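Local coordinates for 3-oxoacyl-[acyl-carrier-protein] synthase 2 (Rickettsia rickettsii, PDB 4JGA) that probably catalyses the condensation of malonyl-ACP with a growing acyl chain, the elongation step of bacterial type II fatty acid synthesis, at residues K16-T21 with R197-G202; G46-T51 with A63-N68; T122-G127 with G176-A181; R243-D248 with T393-V398; K351-S356 with N399-A404. All coordinates share one frame; numbering follows the deposited sequence.

Contact 1 of 5, residues K16-T21 with R197-G202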
# COMPACT_ATOMS: atom_id res chain seq x y z
N LYS A 16 -23.55 3.28 5.53
CA LYS A 16 -23.44 3.38 6.98
C LYS A 16 -22.69 4.64 7.29
O LYS A 16 -21.80 5.06 6.52
CB LYS A 16 -22.66 2.18 7.50
CG LYS A 16 -23.32 0.84 7.19
CD LYS A 16 -24.64 0.73 7.92
CE LYS A 16 -25.25 -0.64 7.73
NZ LYS A 16 -26.57 -0.66 8.39
N ARG A 17 -23.04 5.24 8.42
CA ARG A 17 -22.31 6.38 8.94
C ARG A 17 -21.09 5.88 9.71
O ARG A 17 -21.14 4.82 10.33
CB ARG A 17 -23.22 7.22 9.83
CG ARG A 17 -24.31 7.88 9.02
CD ARG A 17 -25.31 8.59 9.89
NE ARG A 17 -24.69 9.71 10.61
CZ ARG A 17 -25.29 10.34 11.61
NH1 ARG A 17 -26.50 9.99 12.01
NH2 ARG A 17 -24.69 11.32 12.24
N VAL A 18 -20.00 6.65 9.66
CA VAL A 18 -18.72 6.23 10.22
C VAL A 18 -18.17 7.27 11.20
O VAL A 18 -17.98 8.45 10.86
CB VAL A 18 -17.68 6.00 9.12
CG1 VAL A 18 -16.36 5.52 9.70
CG2 VAL A 18 -18.23 5.04 8.09
N VAL A 19 -17.91 6.82 12.42
CA VAL A 19 -17.46 7.70 13.49
C VAL A 19 -16.08 7.28 13.96
O VAL A 19 -15.61 6.15 13.68
CB VAL A 19 -18.48 7.76 14.66
CG1 VAL A 19 -19.79 8.38 14.20
CG2 VAL A 19 -18.74 6.40 15.26
N ILE A 20 -15.43 8.21 14.64
CA ILE A 20 -14.10 8.06 15.18
C ILE A 20 -14.25 7.77 16.68
O ILE A 20 -14.77 8.63 17.43
CB ILE A 20 -13.30 9.36 15.04
CG1 ILE A 20 -13.29 9.88 13.58
CG2 ILE A 20 -11.88 9.17 15.54
CD1 ILE A 20 -12.92 11.36 13.46
N THR A 21 -13.79 6.59 17.13
CA THR A 21 -13.95 6.18 18.50
C THR A 21 -12.64 5.94 19.25
O THR A 21 -12.68 5.56 20.43
CB THR A 21 -14.80 4.90 18.60
OG1 THR A 21 -14.14 3.82 17.88
CG2 THR A 21 -16.21 5.13 17.98
N ARG A 197 -14.56 4.08 3.92
CA ARG A 197 -15.33 3.54 2.81
C ARG A 197 -15.66 2.07 3.08
O ARG A 197 -16.76 1.61 2.78
CB ARG A 197 -14.56 3.68 1.51
CG ARG A 197 -14.43 5.12 1.00
CD ARG A 197 -15.66 5.59 0.28
NE ARG A 197 -15.72 7.02 -0.04
CZ ARG A 197 -15.09 7.63 -1.04
NH1 ARG A 197 -14.28 6.98 -1.89
NH2 ARG A 197 -15.25 8.94 -1.19
N MET A 198 -14.72 1.35 3.66
CA MET A 198 -14.94 -0.04 4.01
C MET A 198 -16.16 -0.22 4.96
O MET A 198 -16.99 -1.11 4.76
CB MET A 198 -13.69 -0.60 4.63
CG MET A 198 -13.74 -2.07 4.94
SD MET A 198 -13.03 -3.05 3.60
CE MET A 198 -11.32 -2.50 3.82
N ILE A 199 -16.26 0.66 5.96
CA ILE A 199 -17.34 0.65 6.91
C ILE A 199 -18.61 1.17 6.26
O ILE A 199 -19.66 0.56 6.40
CB ILE A 199 -16.99 1.46 8.16
CG1 ILE A 199 -15.81 0.79 8.88
CG2 ILE A 199 -18.19 1.53 9.11
CD1 ILE A 199 -15.24 1.57 10.05
N LYS A 200 -18.49 2.26 5.51
CA LYS A 200 -19.63 2.89 4.82
C LYS A 200 -20.39 1.89 4.00
O LYS A 200 -21.63 1.89 4.01
CB LYS A 200 -19.15 4.00 3.90
CG LYS A 200 -20.21 4.75 3.14
CD LYS A 200 -19.57 5.85 2.29
CE LYS A 200 -20.58 6.60 1.44
NZ LYS A 200 -19.84 7.47 0.48
N HIS A 201 -19.68 1.01 3.32
CA HIS A 201 -20.31 0.06 2.40
C HIS A 201 -20.52 -1.30 3.01
O HIS A 201 -20.88 -2.22 2.32
CB HIS A 201 -19.53 0.03 1.07
CG HIS A 201 -19.50 1.35 0.37
ND1 HIS A 201 -20.65 1.96 -0.06
CD2 HIS A 201 -18.50 2.22 0.12
CE1 HIS A 201 -20.36 3.13 -0.60
NE2 HIS A 201 -19.06 3.32 -0.48
N GLY A 202 -20.29 -1.46 4.31
CA GLY A 202 -20.78 -2.64 5.02
C GLY A 202 -19.82 -3.81 5.15
O GLY A 202 -20.19 -4.86 5.64
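The imidazole of H201 carries the K200 side chain on one face, with K200 CG 4.0 Å above the ring plane and over its centre; H201 also stacks ring on ring with H201 of the second subunit. K200 CG stands anti to the backbone N (chi1 -179°) and the chain runs on extended, so the lysine leaves this contact and NZ bonds to Y203 OH of the second subunit. What joins the two segments is a main-chain bond: K16 N gives its hydrogen to K200 O at 2.8 Å, almost straight (176°), in the carbonyl plane and on a lone pair. K16 CB and CG lie against I199 O and K200 O; beyond them the chain bends away at chi2. Deeper in, V18 and I199 cross obliquely; V18 CG2, anti to its carbonyl carbon, meets I199 CG2 at 3.7 Å, and V18 CG1 lies near I199 CD1. I199 also reaches L263 and E265 of strand 257-265. G202, with positive phi (94°), is the C' residue of a Schellman motif, its N bonded to I199 O and Y203 N to M198 O. The helix C-terminus thus packs on the start of a core strand, as in the alpha/beta thiolase fold.

Contact 2 of 5, residues G46-T51 with A63-N68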
# COMPACT_ATOMS: atom_id res chain seq x y z
N GLY A 46 8.89 20.22 17.85
CA GLY A 46 9.65 18.98 18.06
C GLY A 46 10.81 18.75 17.10
O GLY A 46 11.27 17.63 16.97
N ILE A 47 11.28 19.80 16.44
CA ILE A 47 12.34 19.68 15.47
C ILE A 47 13.66 19.88 16.19
O ILE A 47 13.81 20.84 16.95
CB ILE A 47 12.23 20.74 14.35
CG1 ILE A 47 10.90 20.62 13.57
CG2 ILE A 47 13.42 20.65 13.41
CD1 ILE A 47 10.55 19.22 13.17
N LYS A 48 14.61 18.96 15.96
CA LYS A 48 15.94 19.01 16.61
C LYS A 48 17.06 18.49 15.71
O LYS A 48 16.82 18.04 14.57
CB LYS A 48 15.99 18.32 18.01
CG LYS A 48 15.10 17.12 18.20
CD LYS A 48 14.87 16.77 19.66
CE LYS A 48 13.66 15.84 19.77
NZ LYS A 48 12.34 16.51 19.54
N THR A 49 18.28 18.66 16.21
CA THR A 49 19.46 18.18 15.57
C THR A 49 19.46 16.65 15.56
O THR A 49 19.16 16.00 16.56
CB THR A 49 20.71 18.74 16.29
OG1 THR A 49 20.81 20.15 16.03
CG2 THR A 49 21.96 18.06 15.82
N ILE A 50 19.78 16.07 14.42
CA ILE A 50 19.95 14.65 14.29
C ILE A 50 21.23 14.27 15.00
O ILE A 50 22.27 14.84 14.75
CB ILE A 50 20.07 14.23 12.80
CG1 ILE A 50 18.74 14.49 12.10
CG2 ILE A 50 20.48 12.76 12.67
CD1 ILE A 50 18.84 14.52 10.60
N THR A 51 21.14 13.28 15.88
CA THR A 51 22.32 12.78 16.59
C THR A 51 22.59 11.26 16.41
O THR A 51 23.69 10.83 16.64
CB THR A 51 22.21 13.09 18.09
OG1 THR A 51 20.97 12.58 18.56
CG2 THR A 51 22.25 14.60 18.36
N ALA A 63 15.61 17.28 12.08
CA ALA A 63 14.42 16.49 11.85
C ALA A 63 13.49 16.58 13.05
O ALA A 63 13.92 16.92 14.14
CB ALA A 63 14.78 15.02 11.57
N GLY A 64 12.22 16.27 12.79
CA GLY A 64 11.23 16.01 13.83
C GLY A 64 11.42 14.60 14.35
O GLY A 64 11.11 13.62 13.67
N LEU A 65 11.93 14.50 15.57
CA LEU A 65 12.35 13.22 16.11
C LEU A 65 11.64 12.88 17.41
O LEU A 65 11.40 13.75 18.28
CB LEU A 65 13.86 13.23 16.34
CG LEU A 65 14.73 13.37 15.08
CD1 LEU A 65 16.16 13.72 15.47
CD2 LEU A 65 14.70 12.09 14.23
N ILE A 66 11.33 11.60 17.53
CA ILE A 66 10.70 11.04 18.71
C ILE A 66 11.75 11.10 19.83
O ILE A 66 12.89 10.71 19.63
CB ILE A 66 10.30 9.55 18.48
CG1 ILE A 66 9.30 9.38 17.32
CG2 ILE A 66 9.72 8.94 19.73
CD1 ILE A 66 8.11 10.30 17.39
N ASP A 67 11.33 11.55 21.01
CA ASP A 67 12.22 11.52 22.16
C ASP A 67 12.76 10.08 22.39
O ASP A 67 12.00 9.13 22.47
CB ASP A 67 11.46 11.98 23.40
CG ASP A 67 12.33 11.99 24.66
OD1 ASP A 67 13.52 11.67 24.62
OD2 ASP A 67 11.79 12.30 25.72
N ASN A 68 14.07 9.94 22.52
CA ASN A 68 14.63 8.65 22.87
C ASN A 68 15.60 8.73 24.06
O ASN A 68 16.54 7.95 24.17
CB ASN A 68 15.32 8.05 21.65
CG ASN A 68 16.51 8.87 21.22
OD1 ASN A 68 16.57 10.09 21.47
ND2 ASN A 68 17.49 8.21 20.61
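From CB, on the face that A63 shares, the K48 side chain runs nearly extended through CG and CD, then bends at chi4 (-73°). K48 CE passes 3.4 Å from L65 O, and K48 NZ ends between two carbonyls, bonding L65 O at 3.2 Å and G46 O at 3.0 Å. The first is met in its carbonyl plane; above G46 O the ammonium sits well out of the plane. One lysine tip bridges the two segments just beyond the paired residues, beside a weak bond from L65 N to G46 O. The regular part is the hydrogen-bonded pair K48 and A63: K48 N gives to A63 O at 2.8 Å (176°), and A63 N returns a bond to K48 O nearly along the C=O axis. On the face of I47, its CD1 turns over the neighbouring strand to press on G64 CA at 3.3 Å, tighter than usual for two carbons. On the other side I50 CG1 rests 4.0 Å from A63 CB, and L65 CD1 lies near T49 O. A backbone hydrogen bond joins G64 and M254. The whole is a short two-stranded antiparallel ribbon, separate from the central sheet of this ketoacyl synthase.

Contact 3 of 5, residues T122-G127 with G176-A181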
# COMPACT_ATOMS: atom_id res chain seq x y z
N THR A 122 -13.69 -6.74 12.34
CA THR A 122 -12.70 -5.73 12.63
C THR A 122 -11.54 -5.88 11.68
O THR A 122 -10.91 -6.92 11.63
CB THR A 122 -12.20 -5.85 14.09
OG1 THR A 122 -13.30 -5.69 14.99
CG2 THR A 122 -11.21 -4.76 14.35
N GLY A 123 -11.30 -4.84 10.88
CA GLY A 123 -10.25 -4.83 9.91
C GLY A 123 -9.23 -3.74 10.21
O GLY A 123 -9.37 -2.97 11.15
N LEU A 124 -8.20 -3.68 9.36
CA LEU A 124 -7.12 -2.71 9.48
C LEU A 124 -6.68 -2.20 8.08
O LEU A 124 -6.60 -2.97 7.11
CB LEU A 124 -5.90 -3.34 10.16
CG LEU A 124 -6.11 -4.17 11.44
CD1 LEU A 124 -6.41 -5.61 11.10
CD2 LEU A 124 -4.88 -4.11 12.34
N ILE A 125 -6.37 -0.90 8.03
CA ILE A 125 -5.67 -0.28 6.92
C ILE A 125 -4.62 0.64 7.51
O ILE A 125 -4.89 1.81 7.87
CB ILE A 125 -6.59 0.49 5.96
CG1 ILE A 125 -7.70 -0.42 5.41
CG2 ILE A 125 -5.78 1.02 4.78
CD1 ILE A 125 -8.57 0.25 4.35
N LEU A 126 -3.44 0.08 7.64
CA LEU A 126 -2.31 0.74 8.25
C LEU A 126 -1.17 0.78 7.22
O LEU A 126 -0.85 -0.22 6.58
CB LEU A 126 -1.87 0.04 9.56
CG LEU A 126 -2.87 0.05 10.69
CD1 LEU A 126 -2.46 -0.91 11.78
CD2 LEU A 126 -2.99 1.46 11.25
N GLY A 127 -0.62 1.98 7.02
CA GLY A 127 0.37 2.16 5.96
C GLY A 127 1.61 2.90 6.39
O GLY A 127 1.75 3.33 7.55
N GLY A 176 -10.70 -9.38 10.33
CA GLY A 176 -11.28 -8.78 9.13
C GLY A 176 -10.22 -8.42 8.09
O GLY A 176 -9.09 -8.92 8.15
N PRO A 177 -10.58 -7.57 7.09
CA PRO A 177 -9.62 -7.17 6.08
C PRO A 177 -8.31 -6.68 6.69
O PRO A 177 -8.32 -5.88 7.61
CB PRO A 177 -10.32 -6.03 5.33
CG PRO A 177 -11.76 -6.22 5.59
CD PRO A 177 -11.88 -6.90 6.94
N ASN A 178 -7.20 -7.20 6.17
CA ASN A 178 -5.87 -6.93 6.69
C ASN A 178 -5.06 -6.29 5.57
O ASN A 178 -4.48 -7.00 4.74
CB ASN A 178 -5.21 -8.24 7.12
CG ASN A 178 -4.17 -8.06 8.20
OD1 ASN A 178 -4.49 -8.21 9.39
ND2 ASN A 178 -2.91 -7.68 7.80
N GLN A 179 -5.13 -4.96 5.50
CA GLN A 179 -4.73 -4.23 4.32
C GLN A 179 -3.93 -2.98 4.69
O GLN A 179 -3.68 -2.72 5.88
CB GLN A 179 -5.95 -3.91 3.43
CG GLN A 179 -6.69 -5.17 2.93
CD GLN A 179 -7.92 -4.90 2.04
OE1 GLN A 179 -8.90 -5.63 2.09
NE2 GLN A 179 -7.85 -3.89 1.22
N THR A 180 -3.50 -2.25 3.67
CA THR A 180 -2.67 -1.05 3.82
C THR A 180 -3.07 -0.03 2.77
O THR A 180 -3.84 -0.32 1.84
CB THR A 180 -1.15 -1.35 3.60
OG1 THR A 180 -0.86 -1.61 2.22
CG2 THR A 180 -0.68 -2.56 4.43
N ALA A 181 -2.54 1.17 2.93
CA ALA A 181 -2.50 2.18 1.87
C ALA A 181 -1.05 2.65 1.86
O ALA A 181 -0.42 2.72 2.93
CB ALA A 181 -3.42 3.36 2.18
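The side chains of L124 and N178 lie side by side and point the same way from paired strands: L124 CG stands anti to its carbonyl carbon (chi1 -47°), N178 CG anti to its backbone N, and L124 CD1 comes to 3.7 Å from N178 OD1. Helix 163-172 packs on both, S165 beside each, V168 on L124 and S169 on N178. On the other face I125 turns CG2 anti to its backbone N, which lays this methyl alongside the backbone that follows strand 178-179, 3.5 Å from T180 C and near A181 CB; its CD1 packs on M198, and the side chain also touches A191 and D194 of helix 187-200. Q179, on that face, runs extended beyond CG across the subunit boundary, where OE1 bonds to S285 and NE2 to D194, both of the second subunit. The backbones run parallel, with L124 pairing N178 and I125 pairing Q179. This puts strand 178-179 at the end of the mixed central sheet within the chain, at the dimer interface as in thiolase-fold condensing enzymes. L124 uses both its polar main-chain atoms: its N bonds to P177 O at 2.8 Å, nearly along the C=O axis, and its O receives Q179 N at 3.0 Å. At the start G176 N also bonds to T122 O, but bent (135°) and from above the carbonyl plane. T180 holds OG1 in the crowded position between N and carbonyl carbon (chi1 72°), leaving CG2 only 3.2 Å from L126 O, while OG1 bonds to V182 O of the second subunit. G123 has no side chain, so P177 CD sits 4.0 Å from its CA.

Contact 4 of 5, residues R243-D248 with T393-V398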
# COMPACT_ATOMS: atom_id res chain seq x y z
N ARG A 243 8.42 26.58 8.26
CA ARG A 243 7.75 27.89 8.27
C ARG A 243 6.75 28.05 7.12
O ARG A 243 6.92 28.89 6.23
CB ARG A 243 8.79 29.02 8.31
CG ARG A 243 9.90 28.93 7.28
CD ARG A 243 11.13 29.73 7.73
NE ARG A 243 10.79 31.07 8.21
CZ ARG A 243 10.91 31.54 9.46
NH1 ARG A 243 11.41 30.82 10.46
NH2 ARG A 243 10.53 32.79 9.72
N PRO A 244 5.67 27.25 7.16
CA PRO A 244 4.71 27.24 6.06
C PRO A 244 4.15 28.63 5.77
O PRO A 244 3.79 29.37 6.68
CB PRO A 244 3.62 26.26 6.53
CG PRO A 244 4.30 25.43 7.58
CD PRO A 244 5.24 26.39 8.27
N TRP A 245 4.13 28.95 4.48
CA TRP A 245 3.67 30.22 3.91
C TRP A 245 4.51 31.45 4.30
O TRP A 245 4.14 32.57 3.95
CB TRP A 245 2.19 30.45 4.19
CG TRP A 245 1.35 29.30 3.81
CD1 TRP A 245 1.05 28.85 2.53
CD2 TRP A 245 0.70 28.40 4.70
NE1 TRP A 245 0.24 27.72 2.60
CE2 TRP A 245 0.01 27.43 3.91
CE3 TRP A 245 0.61 28.31 6.09
CZ2 TRP A 245 -0.73 26.42 4.47
CZ3 TRP A 245 -0.14 27.29 6.64
CH2 TRP A 245 -0.80 26.38 5.85
N ASP A 246 5.62 31.23 5.03
CA ASP A 246 6.53 32.31 5.39
C ASP A 246 7.44 32.58 4.19
O ASP A 246 7.82 31.66 3.46
CB ASP A 246 7.37 31.96 6.61
CG ASP A 246 8.20 33.13 7.09
OD1 ASP A 246 7.64 33.97 7.85
OD2 ASP A 246 9.41 33.22 6.71
N LYS A 247 7.77 33.84 3.99
CA LYS A 247 8.63 34.25 2.90
C LYS A 247 10.00 33.62 2.95
O LYS A 247 10.65 33.54 1.92
CB LYS A 247 8.77 35.77 2.83
CG LYS A 247 7.53 36.42 2.23
CD LYS A 247 7.75 37.85 1.77
CE LYS A 247 6.44 38.43 1.30
NZ LYS A 247 6.55 39.87 1.04
N ASP A 248 10.48 33.23 4.14
CA ASP A 248 11.80 32.61 4.22
C ASP A 248 11.76 31.08 4.16
O ASP A 248 12.78 30.42 4.40
CB ASP A 248 12.56 33.07 5.44
CG ASP A 248 14.06 33.06 5.21
OD1 ASP A 248 14.50 33.42 4.09
OD2 ASP A 248 14.83 32.71 6.14
N THR A 393 6.67 36.36 8.46
CA THR A 393 6.56 37.23 7.30
C THR A 393 5.72 36.53 6.23
O THR A 393 6.26 35.94 5.29
CB THR A 393 7.95 37.62 6.79
OG1 THR A 393 8.80 37.87 7.91
CG2 THR A 393 7.86 38.89 5.93
N PRO A 394 4.39 36.64 6.35
CA PRO A 394 3.54 35.85 5.45
C PRO A 394 3.74 36.22 3.98
O PRO A 394 3.93 37.39 3.65
CB PRO A 394 2.10 36.19 5.91
CG PRO A 394 2.23 37.00 7.17
CD PRO A 394 3.62 37.58 7.19
N MET A 395 3.68 35.23 3.09
CA MET A 395 3.78 35.52 1.66
C MET A 395 2.64 36.45 1.25
O MET A 395 1.59 36.52 1.89
CB MET A 395 3.80 34.23 0.81
CG MET A 395 2.62 33.30 1.00
SD MET A 395 2.93 31.65 0.35
CE MET A 395 3.00 32.01 -1.40
N ASP A 396 2.87 37.21 0.18
CA ASP A 396 1.97 38.28 -0.24
C ASP A 396 0.56 37.83 -0.59
O ASP A 396 -0.42 38.58 -0.37
CB ASP A 396 2.56 39.01 -1.46
CG ASP A 396 3.75 39.89 -1.09
OD1 ASP A 396 3.85 40.35 0.07
OD2 ASP A 396 4.58 40.13 -1.99
N GLU A 397 0.45 36.62 -1.10
CA GLU A 397 -0.82 36.09 -1.55
C GLU A 397 -1.80 35.76 -0.40
O GLU A 397 -2.95 35.45 -0.65
CB GLU A 397 -0.57 34.81 -2.36
CG GLU A 397 0.23 35.04 -3.63
CD GLU A 397 1.74 35.13 -3.42
OE1 GLU A 397 2.26 35.22 -2.27
OE2 GLU A 397 2.44 35.12 -4.45
N VAL A 398 -1.34 35.77 0.84
CA VAL A 398 -2.18 35.34 1.95
C VAL A 398 -3.38 36.29 2.14
O VAL A 398 -3.20 37.50 2.23
CB VAL A 398 -1.39 35.23 3.26
CG1 VAL A 398 -2.32 35.01 4.44
CG2 VAL A 398 -0.39 34.08 3.15
O HOH W 1 10.34 35.67 7.49
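Two loops meet backbone to backbone, a type II turn from R243 to D246 against the lead-in to a type I turn from M395 to V398, and W245, at the third position of the first turn, has positive phi (65°). M395 N bonds to W245 O at 2.8 Å, nearly along the C=O axis, and K247 N to T393 O at 2.9 Å in the carbonyl plane. The carboxylate of D246, with CG anti to its backbone N, divides its work: OD1 accepts T393 N at 2.7 Å with its syn lone pair, while OD2 is met from above the carboxylate plane by R243 NE and by D248 N, the latter an Asx turn. The guanidinium has OD2 at its edge and in plane, and a second partner in D392. A water donates to OD2 and also bonds to T393 OG1. This many donors would probably favour an ionised D246. Farther out, K247 stretches extended over T393 O, and NZ forms a salt bridge to D396 OD1 at 2.9 Å, approaching from above the carboxylate plane. M395 SD stands at the edge of the W245 indole, 4.0 Å from CD1, a Met-aromatic contact, whereas P244 CB lies over one ring face. Both loops rest on helix 331-345, where L338 touches W245, E397 and V398 and D334 accepts a bond from W245 N.

Contact 5 of 5, residues K351-S356 with N399-A404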
# COMPACT_ATOMS: atom_id res chain seq x y z
N LYS A 351 -13.75 33.96 6.58
CA LYS A 351 -13.26 33.84 7.96
C LYS A 351 -12.68 32.47 8.29
O LYS A 351 -12.35 32.20 9.42
CB LYS A 351 -14.41 34.06 8.94
CG LYS A 351 -15.12 35.38 8.81
CD LYS A 351 -15.88 35.66 10.10
CE LYS A 351 -16.23 37.11 10.22
NZ LYS A 351 -17.65 37.36 9.85
N VAL A 352 -12.58 31.60 7.31
CA VAL A 352 -12.11 30.26 7.58
C VAL A 352 -10.68 30.34 8.13
O VAL A 352 -9.89 31.19 7.71
CB VAL A 352 -12.16 29.38 6.32
CG1 VAL A 352 -11.11 29.81 5.30
CG2 VAL A 352 -11.95 27.93 6.70
N LEU A 353 -10.37 29.45 9.07
CA LEU A 353 -9.04 29.33 9.62
C LEU A 353 -8.34 28.18 8.92
O LEU A 353 -8.96 27.16 8.62
CB LEU A 353 -9.09 29.05 11.13
CG LEU A 353 -9.00 30.24 12.11
CD1 LEU A 353 -9.88 31.42 11.72
CD2 LEU A 353 -9.26 29.79 13.53
N MET A 354 -7.04 28.34 8.70
CA MET A 354 -6.20 27.26 8.17
C MET A 354 -4.85 27.30 8.86
O MET A 354 -4.30 28.37 9.03
CB MET A 354 -6.02 27.38 6.64
CG MET A 354 -5.03 26.37 6.06
SD MET A 354 -5.08 26.11 4.25
CE MET A 354 -4.26 27.55 3.64
N SER A 355 -4.32 26.14 9.25
CA SER A 355 -2.97 26.08 9.81
C SER A 355 -2.25 24.79 9.41
O SER A 355 -2.87 23.83 8.97
CB SER A 355 -3.01 26.23 11.33
OG SER A 355 -3.47 25.06 11.97
N SER A 356 -0.91 24.84 9.49
CA SER A 356 -0.08 23.68 9.27
C SER A 356 0.59 23.31 10.57
O SER A 356 1.39 24.08 11.13
CB SER A 356 0.98 23.92 8.23
OG SER A 356 1.82 22.78 8.18
N ASN A 399 -4.59 35.72 2.16
CA ASN A 399 -5.82 36.51 2.34
C ASN A 399 -6.76 35.89 3.35
O ASN A 399 -7.92 36.29 3.43
CB ASN A 399 -6.60 36.58 1.03
CG ASN A 399 -6.09 37.64 0.10
OD1 ASN A 399 -5.52 38.65 0.50
ND2 ASN A 399 -6.33 37.41 -1.18
N ILE A 400 -6.31 34.90 4.08
CA ILE A 400 -7.11 34.29 5.13
C ILE A 400 -6.26 34.17 6.37
O ILE A 400 -5.05 34.36 6.32
CB ILE A 400 -7.64 32.89 4.76
CG1 ILE A 400 -6.50 31.98 4.32
CG2 ILE A 400 -8.68 33.00 3.66
CD1 ILE A 400 -6.97 30.55 4.21
N ASP A 401 -6.92 33.86 7.47
CA ASP A 401 -6.28 33.69 8.77
C ASP A 401 -5.54 32.32 8.82
O ASP A 401 -6.17 31.27 8.81
CB ASP A 401 -7.35 33.78 9.86
CG ASP A 401 -6.76 33.86 11.25
OD1 ASP A 401 -5.59 33.49 11.47
OD2 ASP A 401 -7.52 34.33 12.12
N LEU A 402 -4.22 32.37 8.89
CA LEU A 402 -3.38 31.17 8.93
C LEU A 402 -2.94 30.84 10.35
O LEU A 402 -2.03 30.02 10.57
CB LEU A 402 -2.15 31.32 8.04
CG LEU A 402 -2.44 31.40 6.53
CD1 LEU A 402 -1.15 31.65 5.75
CD2 LEU A 402 -3.19 30.18 6.01
N VAL A 403 -3.62 31.47 11.31
CA VAL A 403 -3.38 31.16 12.73
C VAL A 403 -1.89 31.30 13.02
O VAL A 403 -1.28 30.41 13.63
CB VAL A 403 -3.86 29.73 13.11
CG1 VAL A 403 -4.04 29.61 14.63
CG2 VAL A 403 -5.19 29.38 12.45
N ALA A 404 -1.30 32.39 12.56
CA ALA A 404 0.13 32.61 12.77
C ALA A 404 0.50 32.61 14.26
O ALA A 404 -0.19 33.24 15.06
CB ALA A 404 0.55 33.92 12.15
O HOH W 2 -9.80 33.74 7.28
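M354 sets CG anti to its backbone N (chi1 174°) and bends at chi3 (76°), which swings CE to 3.7 Å from L402 CD2 and to 4.1 Å from I400 CD1. M354 and L402 run side by side, whereas I400, with CG1 in the crowded position between its N and carbonyl carbon, crosses the methionine obliquely. D401 holds CG anti to its N (chi1 -169°), and OD1 receives V403 N at 2.8 Å on its anti lone pair, an Asx turn. That turn leads into V403 at positive phi, whose CG2 lies 3.9 Å from L353 CG; the two side chains meet at about a right angle. L353 CD1 lies along the D401 carboxylate, near OD2, which forms a salt bridge with K408. Between the backbones M354 N bonds to D401 O at 3.1 Å, nearly along the C=O axis, and beyond it a water bridges V352 O and D401 N. The loop thus lies alongside strand 353-355, the last strand of the central sheet at this end, whose other neighbour is strand 322-324, reached by V352, L353 and M354. Helix 331-345 packs on the same apolar group, with V341 touching both M354 and I400 and L338 touching M354.

Contacts 1, 3 and 5 all reach the core sheet layer: contacts 1 and 3 at strands of the N-terminal half, contact 5 at the outermost strand of the C-terminal half, with the centres of contacts 3 and 5 about 34 Å apart. Contacts 1 and 3, centres about 14 Å apart on the same side of the chain's centre, meet where M198 packs on I125 and P177; both touch the second subunit. Contact 3 falls between the two segments of contact 1 along the chain, as does contact 2, a separate ribbon about 36 Å from contact 1, centre to centre. Contacts 4 and 5 interleave in sequence, centres about 12 Å apart, joined by the W245 ring against M354 and L402. Through them the loop 393-404 packs on a loop of the N-terminal half and on the edge strand of the C-terminal half.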